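Local coordinates for 2-methyl-3-hydroxypyridine-5-carboxylic acid oxygenase (Mesorhizobium loti, PDB 3ALJ), which catalyses the FAD-dependent oxygenation of 2-methyl-3-hydroxypyridine-5-carboxylic acid, a reaction that opens the pyridine ring, at residues Leu179-Val184 with Arg266-Glu271; Gln210-Ser215 with Leu224-Pro229; Ala51-Trp56 with Arg102-Ser107. All blocks are in the same frame, centred on the assembly; numbering follows the deposited sequence.

Contact 1. Residues Leu179-Val184 with Arg266-Glu271; sequences LIRLIV and RYDKYE. With FAD (flavin-adenine dinucleotide), chain B.
R181 and D268 meet at about a right angle, the guanidinium plane turned 89° against the carboxylate. NH2 of R181 reaches OD2 of D268 at 3.2 Å from above the carboxylate plane, while R266 grips the same carboxylate side-on, its NE 3.0 Å from OD1 and its NH2 on OD2, both on syn lone pairs. A bend at chi3 (-75°) turns the R181 guanidinium so that one face lies under the flavin methyl C7M, 3.6 Å off the plane. A water accepts from NE of R181 and donates to L179 O and to OD2 of D268, at 2.8 Å from the latter. With an alanine in place of R181, D268 would probably be left to R266 alone among the two arginines, and the flavin methyl would lose the flat group beneath it.

L179 crosses Y270 squarely: its CD2 approaches CE2 of Y270 at 3.9 Å and FAD C7M at 3.2 Å. The Y267 ring sits differently, with L179 N over one face near the rim and CG1 of I180 at its edge, 3.9 Å from CD2 of Y267. Backbone bonds in both directions pair L179 with D268, although the strands run 119° apart.

Strand 267-275 is the outermost here; beyond strand 170-185 comes 221-228, where L226 and L224 bond the backbones of I180 and L182, A228 O takes Y267 OH, and helix 253-260 packs against L182.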
# COMPACT_ATOMS: atom_id res chain seq x y z
N LEU A 179 -14.84 1.02 2.78
CA LEU A 179 -15.08 1.95 1.71
C LEU A 179 -15.03 1.20 0.44
O LEU A 179 -14.73 -0.03 0.36
CB LEU A 179 -13.91 2.94 1.70
CG LEU A 179 -12.53 2.49 1.16
CD1 LEU A 179 -11.71 3.80 0.93
CD2 LEU A 179 -11.84 1.43 1.93
N ILE A 180 -15.41 1.93 -0.57
CA ILE A 180 -15.60 1.36 -1.93
C ILE A 180 -14.60 2.05 -2.81
O ILE A 180 -14.71 3.28 -3.05
CB ILE A 180 -17.04 1.61 -2.42
CG1 ILE A 180 -18.02 0.97 -1.46
CG2 ILE A 180 -17.13 0.98 -3.85
CD1 ILE A 180 -19.49 1.59 -1.61
N ARG A 181 -13.57 1.34 -3.35
CA ARG A 181 -12.53 1.95 -4.19
C ARG A 181 -12.72 1.46 -5.63
O ARG A 181 -12.88 0.27 -5.88
CB ARG A 181 -11.18 1.49 -3.65
CG ARG A 181 -10.76 2.05 -2.29
CD ARG A 181 -9.47 1.46 -1.85
NE ARG A 181 -9.71 0.09 -1.40
CZ ARG A 181 -8.73 -0.74 -1.09
NH1 ARG A 181 -7.47 -0.35 -1.09
NH2 ARG A 181 -9.06 -1.97 -0.69
N LEU A 182 -12.72 2.43 -6.55
CA LEU A 182 -13.03 2.10 -7.94
C LEU A 182 -12.18 2.97 -8.86
O LEU A 182 -11.71 4.06 -8.52
CB LEU A 182 -14.49 2.46 -8.29
CG LEU A 182 -15.53 2.01 -7.30
CD1 LEU A 182 -16.92 2.55 -7.47
CD2 LEU A 182 -15.68 0.52 -7.44
N ILE A 183 -11.96 2.43 -10.09
CA ILE A 183 -11.44 3.17 -11.23
C ILE A 183 -12.54 3.41 -12.20
O ILE A 183 -13.23 2.43 -12.65
CB ILE A 183 -10.24 2.46 -11.89
CG1 ILE A 183 -9.10 2.07 -10.92
CG2 ILE A 183 -9.72 3.27 -13.07
CD1 ILE A 183 -8.47 3.32 -10.14
N VAL A 184 -12.71 4.68 -12.56
CA VAL A 184 -13.67 5.11 -13.61
C VAL A 184 -12.94 6.04 -14.57
O VAL A 184 -11.84 6.54 -14.35
CB VAL A 184 -14.92 5.83 -13.02
CG1 VAL A 184 -15.64 4.83 -12.11
CG2 VAL A 184 -14.48 7.07 -12.20
N ARG A 266 -16.55 -3.52 -4.29
CA ARG A 266 -16.66 -4.16 -2.99
C ARG A 266 -16.62 -3.03 -1.91
O ARG A 266 -15.88 -2.04 -2.11
CB ARG A 266 -15.48 -5.08 -2.72
CG ARG A 266 -15.56 -6.39 -3.58
CD ARG A 266 -14.35 -7.38 -3.11
NE ARG A 266 -13.12 -6.59 -3.01
CZ ARG A 266 -12.40 -6.16 -4.06
NH1 ARG A 266 -12.71 -6.62 -5.28
NH2 ARG A 266 -11.35 -5.33 -3.88
N TYR A 267 -17.26 -3.32 -0.79
CA TYR A 267 -17.08 -2.51 0.45
C TYR A 267 -15.99 -3.18 1.28
O TYR A 267 -16.35 -4.14 2.09
CB TYR A 267 -18.43 -2.39 1.17
CG TYR A 267 -18.42 -1.47 2.37
CD1 TYR A 267 -18.26 -1.98 3.67
CD2 TYR A 267 -18.57 -0.11 2.22
CE1 TYR A 267 -18.22 -1.17 4.78
CE2 TYR A 267 -18.55 0.75 3.29
CZ TYR A 267 -18.42 0.24 4.60
OH TYR A 267 -18.41 1.03 5.72
N ASP A 268 -14.76 -2.79 1.12
CA ASP A 268 -13.57 -3.45 1.77
C ASP A 268 -13.35 -2.78 3.13
O ASP A 268 -13.54 -1.62 3.30
CB ASP A 268 -12.29 -3.29 0.95
CG ASP A 268 -12.34 -4.06 -0.37
OD1 ASP A 268 -12.87 -5.20 -0.33
OD2 ASP A 268 -11.79 -3.47 -1.32
N LYS A 269 -12.97 -3.57 4.11
CA LYS A 269 -12.80 -3.15 5.49
C LYS A 269 -11.38 -2.86 5.77
O LYS A 269 -10.45 -3.36 5.10
CB LYS A 269 -13.21 -4.29 6.48
CG LYS A 269 -14.45 -4.91 6.13
CD LYS A 269 -15.58 -3.96 6.13
CE LYS A 269 -16.88 -4.81 5.99
NZ LYS A 269 -16.99 -5.38 4.55
N TYR A 270 -11.23 -1.95 6.72
CA TYR A 270 -9.90 -1.67 7.23
C TYR A 270 -9.37 -2.75 8.13
O TYR A 270 -10.12 -3.50 8.77
CB TYR A 270 -9.88 -0.34 8.02
CG TYR A 270 -10.52 0.81 7.26
CD1 TYR A 270 -11.70 1.38 7.62
CD2 TYR A 270 -9.85 1.28 6.13
CE1 TYR A 270 -12.24 2.43 6.90
CE2 TYR A 270 -10.34 2.33 5.38
CZ TYR A 270 -11.51 2.91 5.78
OH TYR A 270 -12.03 4.02 5.05
N GLU A 271 -8.05 -2.91 8.14
CA GLU A 271 -7.51 -4.00 8.98
C GLU A 271 -6.12 -3.71 9.37
O GLU A 271 -5.28 -3.20 8.58
CB GLU A 271 -7.59 -5.31 8.23
CG GLU A 271 -6.99 -6.51 9.00
CD GLU A 271 -7.33 -7.89 8.32
OE1 GLU A 271 -7.92 -7.89 7.21
OE2 GLU A 271 -6.92 -8.91 8.96
PA FAD B . -0.63 -7.71 -0.07
O1A FAD B . -0.67 -6.56 -1.01
O2A FAD B . -1.81 -8.11 0.61
O5B FAD B . -0.05 -8.93 -0.90
C5B FAD B . 0.09 -10.26 -0.30
C4B FAD B . 0.12 -11.16 -1.52
O4B FAD B . 0.36 -12.47 -0.91
C3B FAD B . -1.17 -11.30 -2.24
O3B FAD B . -0.97 -11.25 -3.67
C2B FAD B . -1.76 -12.65 -1.71
O2B FAD B . -2.60 -13.33 -2.66
C1B FAD B . -0.54 -13.49 -1.52
N9A FAD B . -0.63 -14.44 -0.45
C8A FAD B . -1.38 -14.40 0.70
N7A FAD B . -1.13 -15.46 1.49
C5A FAD B . -0.19 -16.22 0.81
C6A FAD B . 0.51 -17.37 1.16
N6A FAD B . 0.26 -18.02 2.34
N1A FAD B . 1.39 -17.83 0.26
C2A FAD B . 1.62 -17.23 -0.92
N3A FAD B . 0.99 -16.08 -1.30
C4A FAD B . 0.11 -15.59 -0.39
N1 FAD B . -0.85 1.91 0.93
C2 FAD B . -0.18 2.89 0.34
O2 FAD B . 1.06 2.94 0.31
N3 FAD B . -0.88 3.93 -0.28
C4 FAD B . -2.27 3.94 -0.32
O4 FAD B . -2.86 4.84 -1.04
C4X FAD B . -2.94 2.92 0.32
N5 FAD B . -4.37 2.95 0.40
C5X FAD B . -5.03 1.95 1.11
C6 FAD B . -6.42 2.01 1.30
C7 FAD B . -7.08 0.99 1.95
C7M FAD B . -8.62 1.08 2.12
C8 FAD B . -6.37 -0.07 2.48
C8M FAD B . -7.07 -1.21 3.25
C9 FAD B . -4.98 -0.13 2.30
C9A FAD B . -4.28 0.91 1.65
N10 FAD B . -2.83 0.89 1.49
C10 FAD B . -2.20 1.91 0.88
C1' FAD B . -2.03 -0.27 2.12
C2' FAD B . -1.68 -1.28 1.04
O2' FAD B . -2.89 -1.73 0.39
C3' FAD B . -1.05 -2.52 1.69
O3' FAD B . -0.27 -2.06 2.85
C4' FAD B . -0.11 -3.25 0.82
O4' FAD B . -0.88 -3.76 -0.30
C5' FAD B . 0.48 -4.44 1.51
O5' FAD B . 1.35 -5.11 0.61
P FAD B . 1.82 -6.56 1.01
O1P FAD B . 2.65 -7.02 -0.12
O2P FAD B . 2.38 -6.61 2.40
O3P FAD B . 0.45 -7.42 1.10
O HOH W 1 -12.58 -0.80 -1.43
O HOH W 2 -14.07 -1.93 -4.62

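Contact 2. Residues Gln210-Ser215 with Leu224-Pro229; sequences QRILYS and LGLMAP
Q210-S215 and L224-P229 lie on the two arms of a beta hairpin, strands 211-216 and 221-228, which run 171° apart in direction. R211 pairs with M227 and L213 with G225 through two backbone bonds each; the bond from M227 N to R211 O is 2.8 Å long and nearly straight at 176°.

The side chains divide between two faces. On one, R211 stretches out from CG to NE, CG anti to the backbone N (chi1 169°), and M227 crosses it obliquely. CE of M227 lies 3.6 Å above the guanidinium plane, toward its rim, and SD comes within 3.4 Å of R211 NH2. The polar end has its main partner farther along, since NH1 of R211 forms a salt bridge with D201 on the next strand. CE of M227 also reaches CB of L213 at 3.7 Å, on the face where G225 opposite L213 contributes no side chain.

On the other face the contacts across the hairpin are all apolar. I212 and L226 lie side by side and point the same way, with CD1 to CD1 at 3.9 Å. L224 sends CD2 to both CG2 of I212, 3.9 Å away, and CD2 of the Y214 ring, at 4.0 Å. W245 of helix 242-248 packs over I212 and L226, and Y214 OH bonds W196 O.

Alternating hydrogen-bonded and non-hydrogen-bonded pairs, with side chains going by turns to the two faces, are typical of an antiparallel hairpin, here inside a mixed sheet between strands 199-203 and 170-185.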
# COMPACT_ATOMS: atom_id res chain seq x y z
N GLN A 210 -20.61 11.07 4.68
CA GLN A 210 -20.22 10.53 3.39
C GLN A 210 -19.00 11.31 2.95
O GLN A 210 -19.02 12.56 3.00
CB GLN A 210 -21.27 10.60 2.23
CG GLN A 210 -22.44 9.61 2.48
CD GLN A 210 -23.48 9.71 1.37
OE1 GLN A 210 -24.64 9.78 1.73
NE2 GLN A 210 -23.18 9.64 0.12
N ARG A 211 -18.03 10.62 2.40
CA ARG A 211 -16.78 11.24 1.92
C ARG A 211 -16.43 10.61 0.62
O ARG A 211 -16.55 9.36 0.46
CB ARG A 211 -15.73 10.96 3.01
CG ARG A 211 -14.26 11.30 2.60
CD ARG A 211 -13.37 10.72 3.70
NE ARG A 211 -11.95 10.99 3.45
CZ ARG A 211 -10.95 10.40 4.10
NH1 ARG A 211 -9.66 10.72 3.84
NH2 ARG A 211 -11.21 9.43 5.04
N ILE A 212 -15.88 11.38 -0.30
CA ILE A 212 -15.21 10.81 -1.50
C ILE A 212 -13.78 11.37 -1.52
O ILE A 212 -13.57 12.60 -1.50
CB ILE A 212 -15.89 11.21 -2.83
CG1 ILE A 212 -17.26 10.51 -2.82
CG2 ILE A 212 -15.05 10.83 -4.06
CD1 ILE A 212 -18.09 10.65 -4.21
N LEU A 213 -12.77 10.47 -1.64
CA LEU A 213 -11.40 10.92 -2.01
C LEU A 213 -11.34 10.76 -3.53
O LEU A 213 -11.47 9.66 -4.10
CB LEU A 213 -10.38 10.02 -1.31
CG LEU A 213 -8.95 10.42 -1.69
CD1 LEU A 213 -8.65 11.81 -1.07
CD2 LEU A 213 -7.89 9.43 -1.10
N TYR A 214 -11.10 11.89 -4.18
CA TYR A 214 -11.04 12.02 -5.66
C TYR A 214 -9.56 12.09 -6.05
O TYR A 214 -8.83 12.98 -5.64
CB TYR A 214 -11.83 13.34 -6.02
CG TYR A 214 -11.69 13.83 -7.44
CD1 TYR A 214 -10.57 14.57 -7.86
CD2 TYR A 214 -12.63 13.45 -8.35
CE1 TYR A 214 -10.48 15.03 -9.21
CE2 TYR A 214 -12.58 13.89 -9.71
CZ TYR A 214 -11.51 14.65 -10.04
OH TYR A 214 -11.31 15.05 -11.39
N SER A 215 -9.13 11.08 -6.87
CA SER A 215 -7.69 10.82 -7.03
C SER A 215 -7.33 10.52 -8.49
O SER A 215 -7.36 9.36 -8.96
CB SER A 215 -7.29 9.61 -6.19
OG SER A 215 -7.63 9.88 -4.81
N LEU A 224 -11.51 6.65 -7.34
CA LEU A 224 -12.43 7.17 -6.33
C LEU A 224 -12.49 6.28 -5.14
O LEU A 224 -12.50 5.05 -5.29
CB LEU A 224 -13.87 7.23 -6.85
CG LEU A 224 -14.08 8.20 -8.02
CD1 LEU A 224 -15.54 8.14 -8.50
CD2 LEU A 224 -13.67 9.67 -7.57
N GLY A 225 -12.54 6.87 -3.95
CA GLY A 225 -12.77 6.10 -2.68
C GLY A 225 -14.04 6.64 -2.12
O GLY A 225 -14.10 7.83 -1.78
N LEU A 226 -15.07 5.82 -2.02
CA LEU A 226 -16.41 6.25 -1.54
C LEU A 226 -16.55 5.73 -0.13
O LEU A 226 -16.61 4.48 0.04
CB LEU A 226 -17.55 5.75 -2.48
CG LEU A 226 -17.91 6.61 -3.67
CD1 LEU A 226 -16.78 6.95 -4.56
CD2 LEU A 226 -19.01 5.80 -4.52
N MET A 227 -16.56 6.58 0.90
CA MET A 227 -16.54 6.14 2.27
C MET A 227 -17.78 6.53 3.01
O MET A 227 -18.13 7.75 3.13
CB MET A 227 -15.35 6.80 2.88
CG MET A 227 -14.11 6.51 2.14
SD MET A 227 -12.66 7.30 2.88
CE MET A 227 -11.70 7.88 1.43
N ALA A 228 -18.51 5.56 3.58
CA ALA A 228 -19.67 5.77 4.46
C ALA A 228 -19.63 4.64 5.46
O ALA A 228 -19.08 3.55 5.15
CB ALA A 228 -20.93 5.66 3.63
N PRO A 229 -20.22 4.87 6.63
CA PRO A 229 -20.17 3.86 7.69
C PRO A 229 -21.01 2.61 7.27
O PRO A 229 -21.96 2.69 6.48
CB PRO A 229 -20.94 4.53 8.83
CG PRO A 229 -21.00 5.98 8.50
CD PRO A 229 -20.90 6.11 7.07

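Contact 3. Residues Ala51-Trp56 with Arg102-Ser107; sequences AGIYLW and RIMTRS. With FAD (flavin-adenine dinucleotide), chain B.
Strands 52-56 and 102-105 pair as a two-stranded antiparallel ladder, 154° apart in direction, with I53 and M104, then L55 and R102, as its hydrogen-bonded pairs. Where the second strand turns into helix 106-119, R106 N bonds A51 O at 2.9 Å.

R106 does most of the side-chain work. Its NE donates to G52 O at 3.0 Å, from above the carbonyl plane, while NH1 and NH2 both point at the ribityl hydroxyl O2' of FAD, NH2 at 2.9 Å. A water linking NH2 to G52 O adds a further tie to the guanidinium, and CD1 of I53 sits over the centre of one of its faces. With CG1 of I53 anti to the backbone N (chi1 -168°), that branch extends to the flavin, 3.3 Å from N3, and CG2 rests 3.6 Å from CG of M104 alongside.

This strand-to-helix junction forms part of the flavin pocket of the FAD-binding domain. T105 holds the N-cap position, its OG1 on H108 N, and the backbone of Y54 reads the pyrimidine edge of the isoalloxazine: Y54 N donates to O4 at 2.9 Å, and FAD N3 donates to Y54 O at 2.9 Å.

The Y54 and I103 side chains run side by side off the same face of the ladder, and I103 lays CG1 over the centre of the ring in a CH-pi contact, 3.8 Å from the centroid and 7° off the normal. Beyond the ring, Y54 OH bonds S215 OG and T199 OG1. On the other face, CE of M104 meets L55 at CG and CD1, with L109 of helix 106-119 packed against both residues.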
# COMPACT_ATOMS: atom_id res chain seq x y z
N ALA A 51 -8.06 -1.15 -6.59
CA ALA A 51 -8.24 0.00 -7.56
C ALA A 51 -7.06 0.96 -7.73
O ALA A 51 -6.35 0.91 -8.70
CB ALA A 51 -9.53 0.77 -7.26
N GLY A 52 -6.87 1.83 -6.74
CA GLY A 52 -5.84 2.91 -6.83
C GLY A 52 -4.91 2.93 -5.65
O GLY A 52 -5.24 2.29 -4.60
N ILE A 53 -3.78 3.71 -5.77
CA ILE A 53 -2.88 3.77 -4.66
C ILE A 53 -2.08 5.04 -4.78
O ILE A 53 -1.78 5.49 -5.87
CB ILE A 53 -1.98 2.51 -4.59
CG1 ILE A 53 -1.22 2.44 -3.22
CG2 ILE A 53 -0.99 2.38 -5.77
CD1 ILE A 53 -0.52 1.05 -3.11
N TYR A 54 -1.81 5.64 -3.62
CA TYR A 54 -0.83 6.75 -3.52
C TYR A 54 0.55 6.27 -3.11
O TYR A 54 0.66 5.44 -2.15
CB TYR A 54 -1.26 7.76 -2.44
CG TYR A 54 -2.44 8.63 -2.79
CD1 TYR A 54 -3.68 8.14 -3.23
CD2 TYR A 54 -2.33 10.00 -2.61
CE1 TYR A 54 -4.71 8.98 -3.55
CE2 TYR A 54 -3.39 10.89 -2.84
CZ TYR A 54 -4.58 10.37 -3.34
OH TYR A 54 -5.63 11.19 -3.64
N LEU A 55 1.63 6.76 -3.72
CA LEU A 55 2.98 6.59 -3.23
C LEU A 55 3.55 7.95 -2.98
O LEU A 55 3.08 8.93 -3.55
CB LEU A 55 3.91 5.82 -4.22
CG LEU A 55 3.47 4.32 -4.48
CD1 LEU A 55 4.57 3.76 -5.36
CD2 LEU A 55 3.37 3.57 -3.12
N TRP A 56 4.56 7.99 -2.13
CA TRP A 56 5.26 9.24 -1.80
C TRP A 56 6.72 9.05 -2.07
O TRP A 56 7.19 7.97 -2.45
CB TRP A 56 5.05 9.60 -0.34
CG TRP A 56 3.58 9.63 0.08
CD1 TRP A 56 2.77 8.53 0.29
CD2 TRP A 56 2.74 10.77 0.30
NE1 TRP A 56 1.47 8.91 0.62
CE2 TRP A 56 1.44 10.30 0.63
CE3 TRP A 56 3.00 12.16 0.31
CZ2 TRP A 56 0.39 11.17 0.95
CZ3 TRP A 56 1.95 13.02 0.60
CH2 TRP A 56 0.69 12.57 0.94
N ARG A 102 2.70 10.59 -5.86
CA ARG A 102 2.21 10.06 -7.14
C ARG A 102 0.99 9.26 -6.89
O ARG A 102 0.89 8.51 -5.86
CB ARG A 102 3.28 9.10 -7.75
CG ARG A 102 3.18 8.99 -9.30
CD ARG A 102 3.63 10.36 -9.98
NE ARG A 102 3.74 10.15 -11.41
CZ ARG A 102 4.24 11.10 -12.18
NH1 ARG A 102 4.48 12.33 -11.71
NH2 ARG A 102 4.47 10.89 -13.44
N ILE A 103 0.01 9.31 -7.78
CA ILE A 103 -1.23 8.50 -7.73
C ILE A 103 -1.19 7.62 -8.97
O ILE A 103 -0.78 8.03 -10.07
CB ILE A 103 -2.47 9.34 -7.77
CG1 ILE A 103 -2.43 10.35 -6.58
CG2 ILE A 103 -3.71 8.49 -7.65
CD1 ILE A 103 -3.60 11.32 -6.61
N MET A 104 -1.64 6.36 -8.78
CA MET A 104 -1.63 5.38 -9.92
C MET A 104 -2.66 4.32 -9.60
O MET A 104 -3.07 4.13 -8.47
CB MET A 104 -0.26 4.72 -10.12
CG MET A 104 0.16 3.97 -8.81
SD MET A 104 1.98 3.83 -8.70
CE MET A 104 2.33 5.55 -8.12
N THR A 105 -2.96 3.56 -10.64
CA THR A 105 -3.78 2.34 -10.32
C THR A 105 -2.85 1.29 -9.66
O THR A 105 -1.66 1.24 -9.92
CB THR A 105 -4.50 1.78 -11.60
OG1 THR A 105 -3.52 1.21 -12.49
CG2 THR A 105 -5.31 2.85 -12.34
N ARG A 106 -3.53 0.44 -8.89
CA ARG A 106 -2.85 -0.68 -8.32
C ARG A 106 -2.23 -1.59 -9.37
O ARG A 106 -1.10 -2.06 -9.20
CB ARG A 106 -3.85 -1.50 -7.46
CG ARG A 106 -4.03 -0.67 -6.21
CD ARG A 106 -4.17 -1.34 -5.02
NE ARG A 106 -4.29 -0.49 -3.81
CZ ARG A 106 -3.81 -0.86 -2.62
NH1 ARG A 106 -3.14 -1.94 -2.49
NH2 ARG A 106 -4.05 -0.06 -1.61
N SER A 107 -2.98 -1.84 -10.44
CA SER A 107 -2.45 -2.65 -11.51
C SER A 107 -1.22 -2.04 -12.14
O SER A 107 -0.24 -2.74 -12.44
CB SER A 107 -3.54 -2.84 -12.53
OG SER A 107 -4.48 -3.76 -11.98
PA FAD B . -0.63 -7.71 -0.07
O1A FAD B . -0.67 -6.56 -1.01
O2A FAD B . -1.81 -8.11 0.61
O5B FAD B . -0.05 -8.93 -0.90
C5B FAD B . 0.09 -10.26 -0.30
C4B FAD B . 0.12 -11.16 -1.52
O4B FAD B . 0.36 -12.47 -0.91
C3B FAD B . -1.17 -11.30 -2.24
O3B FAD B . -0.97 -11.25 -3.67
C2B FAD B . -1.76 -12.65 -1.71
O2B FAD B . -2.60 -13.33 -2.66
C1B FAD B . -0.54 -13.49 -1.52
N9A FAD B . -0.63 -14.44 -0.45
C8A FAD B . -1.38 -14.40 0.70
N7A FAD B . -1.13 -15.46 1.49
C5A FAD B . -0.19 -16.22 0.81
C6A FAD B . 0.51 -17.37 1.16
N6A FAD B . 0.26 -18.02 2.34
N1A FAD B . 1.39 -17.83 0.26
C2A FAD B . 1.62 -17.23 -0.92
N3A FAD B . 0.99 -16.08 -1.30
C4A FAD B . 0.11 -15.59 -0.39
N1 FAD B . -0.85 1.91 0.93
C2 FAD B . -0.18 2.89 0.34
O2 FAD B . 1.06 2.94 0.31
N3 FAD B . -0.88 3.93 -0.28
C4 FAD B . -2.27 3.94 -0.32
O4 FAD B . -2.86 4.84 -1.04
C4X FAD B . -2.94 2.92 0.32
N5 FAD B . -4.37 2.95 0.40
C5X FAD B . -5.03 1.95 1.11
C6 FAD B . -6.42 2.01 1.30
C7 FAD B . -7.08 0.99 1.95
C7M FAD B . -8.62 1.08 2.12
C8 FAD B . -6.37 -0.07 2.48
C8M FAD B . -7.07 -1.21 3.25
C9 FAD B . -4.98 -0.13 2.30
C9A FAD B . -4.28 0.91 1.65
N10 FAD B . -2.83 0.89 1.49
C10 FAD B . -2.20 1.91 0.88
C1' FAD B . -2.03 -0.27 2.12
C2' FAD B . -1.68 -1.28 1.04
O2' FAD B . -2.89 -1.73 0.39
C3' FAD B . -1.05 -2.52 1.69
O3' FAD B . -0.27 -2.06 2.85
C4' FAD B . -0.11 -3.25 0.82
O4' FAD B . -0.88 -3.76 -0.30
C5' FAD B . 0.48 -4.44 1.51
O5' FAD B . 1.35 -5.11 0.61
P FAD B . 1.82 -6.56 1.01
O1P FAD B . 2.65 -7.02 -0.12
O2P FAD B . 2.38 -6.61 2.40
O3P FAD B . 0.45 -7.42 1.10
O HOH W 3 -5.88 -1.35 -10.41
O HOH W 4 -5.84 1.98 -1.98

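Overall arrangement
Contacts 2 and 3 are buried, contact 1 only partly so. Contacts 1 and 2 share one mixed sheet, strands 170-185 and 221-228 being neighbours, and contact 2 is nested in the loop that contact 1 closes; contact 3 belongs to a separate two-stranded sheet. Contacts 1 and 3 meet different parts of FAD: R181, L179 and Y270 of contact 1 lie at the dimethylbenzene end, while contact 3 binds the pyrimidine edge and ribityl chain through backbone groups and an arginine. Contact 2 touches no cofactor and rests on backbone pairing, apolar packing and an arginine laid against a methionine. R181 and R106 bring like charges close, and S215 of contact 2 reaches Y54 of contact 3.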